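Local coordinates for probable transcriptional regulator, TetR family protein (Rhodococcus sp., PDB 3BJB), which probably binds DNA at cis-regulatory sites and controls transcription, at residues 29-34 and 46-51; 97-102 and 148-153. One frame throughout, in Å; residues are numbered along the deposited sequence.

The two contacts follow one another along the chain, and each belongs to a different part of an all-helical TetR-type protein. Contact 1 joins helix 22-37 to helix 45-51 in the N-terminal region, within the predicted DNA-binding unit; contact 2 joins helix 95-111 to the end of helix 134-150 in the C-terminal domain. Their centres are 34 Å apart, on opposite sides of the chain's centre, and their nearest atoms stay about 18 Å apart. Helix 66-86 spans the interval: its Leu69 and Val73 pack on contact 1, its Phe85 on contact 2. Helix 66-86 thus physically links a region that probably binds DNA to the C-terminal domain, as in other TetR-family proteins.

Contact 1 (29-34 and 46-51); sequences EAAIEL and HEVAKR
Contact 1 is a helix-helix packing contact in the predicted N-terminal DNA-binding region, with an apolar centre and a salt-bridge network along one side. The local axes of 29-34 and 46-51 approach to 8.6 Å and run at 125° to each other. On the apolar side, Val48 holds CG1 anti to its backbone N, which brings that methyl within 4.3 Å of Ala31 CB and also near Ala30. Leu69 and Val73 of helix 66-86 pack on Ala31, and Leu59 of helix 56-62 on Val48, so this part of the interface merges with the core of the head. Leu34 crosses the Glu47 side chain at about a right angle and meets Arg51 tip to tip. Leu34 CD1 lies 3.7 Å above the plane of the Arg51 guanidinium, offset toward the rim, and touches Arg51 CG at 3.5 Å. The Arg51 chain bends at chi2 (-100°), and its guanidinium lies within reach of Glu33 and Glu47. Glu33 CB sits at the guanidinium edge, in its plane, while the Glu33 carboxylate is turned nearly perpendicular to that plane. NH1 of Arg51 makes a weak salt-bridging hydrogen bond to Glu33 OE1 at 3.4 Å, and Arg51 NE pairs with Glu47 OE2 at 3.5 Å within its own helix. Glu37 engages NH2, so each of the three nitrogens has a carboxylate partner, which would tend to hold the guanidinium in place. An alanine in place of Arg51 would remove the guanidinium and its bridges, which would probably loosen the junction of the two helices and uncover one flank of Leu34. Helix 45-51 is the first helix of the predicted helix-turn-helix, and its packing against helix 22-37 is typical of the three-helix DNA-binding head of TetR regulators.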
loop_
_atom_site.group_PDB
_atom_site.type_symbol
_atom_site.label_atom_id
_atom_site.label_comp_id
_atom_site.label_asym_id
_atom_site.label_seq_id
_atom_site.Cartn_x
_atom_site.Cartn_y
_atom_site.Cartn_z
ATOM N N GLU B 29 4.911 -22.876 6.701
ATOM C CA GLU B 29 5.313 -23.598 5.503
ATOM C C GLU B 29 4.138 -23.694 4.548
ATOM O O GLU B 29 4.178 -23.147 3.425
ATOM C CB GLU B 29 5.759 -25.008 5.876
ATOM C CG GLU B 29 7.010 -25.509 5.162
ATOM C CD GLU B 29 8.260 -24.794 5.634
ATOM O OE1 GLU B 29 9.195 -25.482 6.090
ATOM O OE2 GLU B 29 8.297 -23.540 5.561
ATOM N N ALA B 30 3.086 -24.352 5.033
ATOM C CA ALA B 30 1.894 -24.657 4.255
ATOM C C ALA B 30 1.193 -23.411 3.757
ATOM O O ALA B 30 0.673 -23.395 2.639
ATOM C CB ALA B 30 0.941 -25.479 5.073
ATOM N N ALA B 31 1.176 -22.374 4.594
ATOM C CA ALA B 31 0.564 -21.116 4.247
ATOM C C ALA B 31 1.274 -20.597 3.000
ATOM O O ALA B 31 0.599 -20.278 1.984
ATOM C CB ALA B 31 0.635 -20.159 5.389
ATOM N N ILE B 32 2.616 -20.614 3.050
ATOM C CA ILE B 32 3.475 -20.190 1.932
ATOM C C ILE B 32 3.186 -20.905 0.590
ATOM O O ILE B 32 3.026 -20.227 -0.440
ATOM C CB ILE B 32 4.985 -20.250 2.301
ATOM C CG1 ILE B 32 5.323 -19.163 3.320
ATOM C CG2 ILE B 32 5.883 -20.103 1.048
ATOM C CD1 ILE B 32 6.502 -19.510 4.185
ATOM N N GLU B 33 3.099 -22.235 0.603
ATOM C CA GLU B 33 2.720 -23.023 -0.583
ATOM C C GLU B 33 1.340 -22.694 -1.136
ATOM O O GLU B 33 1.138 -22.664 -2.354
ATOM C CB GLU B 33 2.679 -24.526 -0.292
ATOM C CG GLU B 33 3.532 -25.015 0.837
ATOM C CD GLU B 33 3.894 -26.461 0.636
ATOM O OE1 GLU B 33 3.110 -27.345 1.075
ATOM O OE2 GLU B 33 4.943 -26.713 0.002
ATOM N N LEU B 34 0.372 -22.485 -0.255
ATOM C CA LEU B 34 -0.961 -22.179 -0.759
ATOM C C LEU B 34 -1.037 -20.793 -1.376
ATOM O O LEU B 34 -1.623 -20.613 -2.444
ATOM C CB LEU B 34 -2.029 -22.440 0.291
ATOM C CG LEU B 34 -2.292 -23.953 0.255
ATOM C CD1 LEU B 34 -2.096 -24.686 1.617
ATOM C CD2 LEU B 34 -3.649 -24.214 -0.373
ATOM N N HIS B 46 -8.850 -24.024 6.335
ATOM C CA HIS B 46 -9.001 -25.480 6.459
ATOM C C HIS B 46 -7.990 -26.273 5.589
ATOM O O HIS B 46 -7.591 -27.383 5.956
ATOM C CB HIS B 46 -10.468 -25.928 6.246
ATOM C CG HIS B 46 -10.894 -25.956 4.814
ATOM N ND1 HIS B 46 -10.896 -27.113 4.061
ATOM C CD2 HIS B 46 -11.330 -24.968 3.990
ATOM C CE1 HIS B 46 -11.306 -26.837 2.834
ATOM N NE2 HIS B 46 -11.580 -25.545 2.765
ATOM N N GLU B 47 -7.570 -25.689 4.459
ATOM C CA GLU B 47 -6.494 -26.276 3.651
ATOM C C GLU B 47 -5.088 -26.103 4.298
ATOM O O GLU B 47 -4.318 -27.069 4.373
ATOM C CB GLU B 47 -6.580 -25.811 2.184
ATOM C CG GLU B 47 -5.434 -26.304 1.249
ATOM C CD GLU B 47 -5.337 -27.849 1.052
ATOM O OE1 GLU B 47 -5.999 -28.624 1.800
ATOM O OE2 GLU B 47 -4.585 -28.289 0.138
ATOM N N VAL B 48 -4.773 -24.898 4.795
ATOM C CA VAL B 48 -3.571 -24.700 5.647
ATOM C C VAL B 48 -3.550 -25.725 6.810
ATOM O O VAL B 48 -2.507 -26.317 7.112
ATOM C CB VAL B 48 -3.418 -23.216 6.207
ATOM C CG1 VAL B 48 -2.132 -23.046 7.028
ATOM C CG2 VAL B 48 -3.458 -22.151 5.094
ATOM N N ALA B 49 -4.699 -25.953 7.445
ATOM C CA ALA B 49 -4.756 -26.917 8.535
ATOM C C ALA B 49 -4.428 -28.324 8.030
ATOM O O ALA B 49 -3.619 -29.039 8.640
ATOM C CB ALA B 49 -6.106 -26.883 9.216
ATOM N N LYS B 50 -5.051 -28.696 6.909
ATOM C CA LYS B 50 -4.774 -29.961 6.224
ATOM C C LYS B 50 -3.309 -30.102 5.719
ATOM O O LYS B 50 -2.781 -31.202 5.673
ATOM C CB LYS B 50 -5.784 -30.205 5.080
ATOM C CG LYS B 50 -5.436 -31.440 4.261
ATOM C CD LYS B 50 -6.412 -31.821 3.157
ATOM C CE LYS B 50 -5.974 -33.212 2.615
ATOM N NZ LYS B 50 -6.875 -33.907 1.645
ATOM N N ARG B 51 -2.660 -29.006 5.323
ATOM C CA ARG B 51 -1.261 -29.097 4.895
ATOM C C ARG B 51 -0.332 -29.215 6.084
ATOM O O ARG B 51 0.423 -30.175 6.184
ATOM C CB ARG B 51 -0.859 -27.911 4.046
ATOM C CG ARG B 51 -1.444 -27.929 2.692
ATOM C CD ARG B 51 -0.459 -28.437 1.666
ATOM N NE ARG B 51 -1.141 -28.449 0.374
ATOM C CZ ARG B 51 -0.832 -27.675 -0.661
ATOM N NH1 ARG B 51 0.191 -26.822 -0.599
ATOM N NH2 ARG B 51 -1.548 -27.771 -1.773
#

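Contact 2 (97-102 and 148-153); sequences DAVYNV and DAAGIE. With SO4 (sulfate ion), chain K.
Small apolar side chains carry the packing between 97-102 and 148-153, where the end of helix 134-150 meets helix 95-111. Ala98 points its CB at the other backbone, and Ala98 CB rests 3.3 Å from Ala149 O; Ala98 CB and Ala149 CB are 4.4 Å apart. On the neighbouring turn, Val102 places CG1 anti to its carbonyl carbon and against the Ala149 methyl. Val99 CG2, also anti to its own carbonyl carbon, reaches Ala150 CB at 3.8 Å. Phe85 of helix 66-86 covers Val102 and Ala149, and Met146 packs on both valines.

Polar interactions lie at the helix terminus. Gly151, with phi 68°, is the C-prime residue of a Schellman motif, its N bonding to Asp148 O while Ile152 N returns to Leu147 O. Beyond the turn, Glu153 N donates a nearly straight hydrogen bond (161°) to O4 of a sulfate ion, 2.6 Å away, which His154 also binds; the ion probably came from the crystallisation liquor.

Close alanine-valine packing beside a Schellman-capped helix end thus joins two helices of the all-helical C-terminal domain of this TetR-family protein.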
loop_
_atom_site.group_PDB
_atom_site.type_symbol
_atom_site.label_atom_id
_atom_site.label_comp_id
_atom_site.label_asym_id
_atom_site.label_seq_id
_atom_site.Cartn_x
_atom_site.Cartn_y
_atom_site.Cartn_z
ATOM N N ASP B 97 23.312 4.026 0.862
ATOM C CA ASP B 97 23.614 2.936 -0.037
ATOM C C ASP B 97 23.320 1.536 0.513
ATOM O O ASP B 97 22.730 0.676 -0.174
ATOM C CB ASP B 97 25.089 2.994 -0.328
ATOM C CG ASP B 97 25.406 2.514 -1.677
ATOM O OD1 ASP B 97 25.820 1.323 -1.782
ATOM O OD2 ASP B 97 25.214 3.336 -2.622
ATOM N N ALA B 98 23.782 1.285 1.732
ATOM C CA ALA B 98 23.598 -0.010 2.328
ATOM C C ALA B 98 22.091 -0.279 2.420
ATOM O O ALA B 98 21.624 -1.406 2.228
ATOM C CB ALA B 98 24.255 -0.066 3.680
ATOM N N VAL B 99 21.344 0.778 2.675
ATOM C CA VAL B 99 19.927 0.667 2.922
ATOM C C VAL B 99 19.250 0.438 1.584
ATOM O O VAL B 99 18.422 -0.441 1.425
ATOM C CB VAL B 99 19.392 1.913 3.661
ATOM C CG1 VAL B 99 17.911 1.854 3.752
ATOM C CG2 VAL B 99 20.004 2.004 5.081
ATOM N N TYR B 100 19.669 1.192 0.595
ATOM C CA TYR B 100 19.320 0.862 -0.766
ATOM C C TYR B 100 19.529 -0.618 -1.087
ATOM O O TYR B 100 18.673 -1.231 -1.696
ATOM C CB TYR B 100 20.129 1.704 -1.736
ATOM C CG TYR B 100 19.760 1.372 -3.132
ATOM C CD1 TYR B 100 18.443 1.563 -3.575
ATOM C CD2 TYR B 100 20.689 0.829 -4.016
ATOM C CE1 TYR B 100 18.068 1.264 -4.854
ATOM C CE2 TYR B 100 20.321 0.523 -5.326
ATOM C CZ TYR B 100 19.000 0.749 -5.735
ATOM O OH TYR B 100 18.581 0.447 -7.011
ATOM N N ASN B 101 20.667 -1.189 -0.707
ATOM C CA ASN B 101 20.970 -2.582 -1.060
ATOM C C ASN B 101 20.034 -3.610 -0.416
ATOM O O ASN B 101 19.771 -4.661 -1.003
ATOM C CB ASN B 101 22.430 -2.960 -0.759
ATOM C CG ASN B 101 23.441 -2.259 -1.677
ATOM O OD1 ASN B 101 24.531 -1.878 -1.224
ATOM N ND2 ASN B 101 23.100 -2.094 -2.958
ATOM N N VAL B 102 19.559 -3.333 0.793
ATOM C CA VAL B 102 18.624 -4.248 1.427
ATOM C C VAL B 102 17.261 -4.196 0.725
ATOM O O VAL B 102 16.607 -5.234 0.522
ATOM C CB VAL B 102 18.466 -4.008 2.983
ATOM C CG1 VAL B 102 19.757 -3.639 3.617
ATOM C CG2 VAL B 102 17.419 -2.956 3.303
ATOM N N ASP B 148 20.787 -2.023 10.817
ATOM C CA ASP B 148 21.973 -2.854 10.896
ATOM C C ASP B 148 22.816 -2.743 9.638
ATOM O O ASP B 148 24.039 -2.610 9.693
ATOM C CB ASP B 148 21.585 -4.305 11.180
ATOM C CG ASP B 148 21.296 -4.567 12.672
ATOM O OD1 ASP B 148 21.580 -3.705 13.532
ATOM O OD2 ASP B 148 20.795 -5.659 12.999
ATOM N N ALA B 149 22.149 -2.780 8.495
ATOM C CA ALA B 149 22.854 -2.681 7.236
ATOM C C ALA B 149 23.583 -1.345 7.158
ATOM O O ALA B 149 24.703 -1.281 6.673
ATOM C CB ALA B 149 21.900 -2.849 6.059
ATOM N N ALA B 150 22.943 -0.284 7.640
ATOM C CA ALA B 150 23.541 1.046 7.651
ATOM C C ALA B 150 24.598 1.109 8.720
ATOM O O ALA B 150 25.429 2.002 8.721
ATOM C CB ALA B 150 22.495 2.077 7.921
ATOM N N GLY B 151 24.561 0.145 9.633
ATOM C CA GLY B 151 25.422 0.159 10.785
ATOM C C GLY B 151 25.120 1.269 11.767
ATOM O O GLY B 151 26.035 1.738 12.435
ATOM N N ILE B 152 23.866 1.716 11.875
ATOM C CA ILE B 152 23.560 2.670 12.957
ATOM C C ILE B 152 23.035 1.967 14.206
ATOM O O ILE B 152 22.074 1.178 14.159
ATOM C CB ILE B 152 22.707 3.965 12.570
ATOM C CG1 ILE B 152 21.509 4.152 13.534
ATOM C CG2 ILE B 152 22.406 4.065 11.066
ATOM C CD1 ILE B 152 20.762 5.477 13.400
ATOM N N GLU B 153 23.715 2.237 15.318
ATOM C CA GLU B 153 23.441 1.563 16.553
ATOM C C GLU B 153 22.574 2.432 17.455
ATOM O O GLU B 153 21.932 1.930 18.375
ATOM C CB GLU B 153 24.760 1.249 17.236
ATOM C CG GLU B 153 24.738 -0.048 17.986
ATOM C CD GLU B 153 25.765 -1.029 17.448
ATOM O OE1 GLU B 153 26.964 -0.666 17.386
ATOM O OE2 GLU B 153 25.352 -2.164 17.088
HETATM S S SO4 K . 25.956 4.877 15.805
HETATM O O1 SO4 K . 27.117 5.649 15.369
HETATM O O2 SO4 K . 26.058 4.397 17.187
HETATM O O3 SO4 K . 24.817 5.787 15.701
HETATM O O4 SO4 K . 25.873 3.664 14.995
#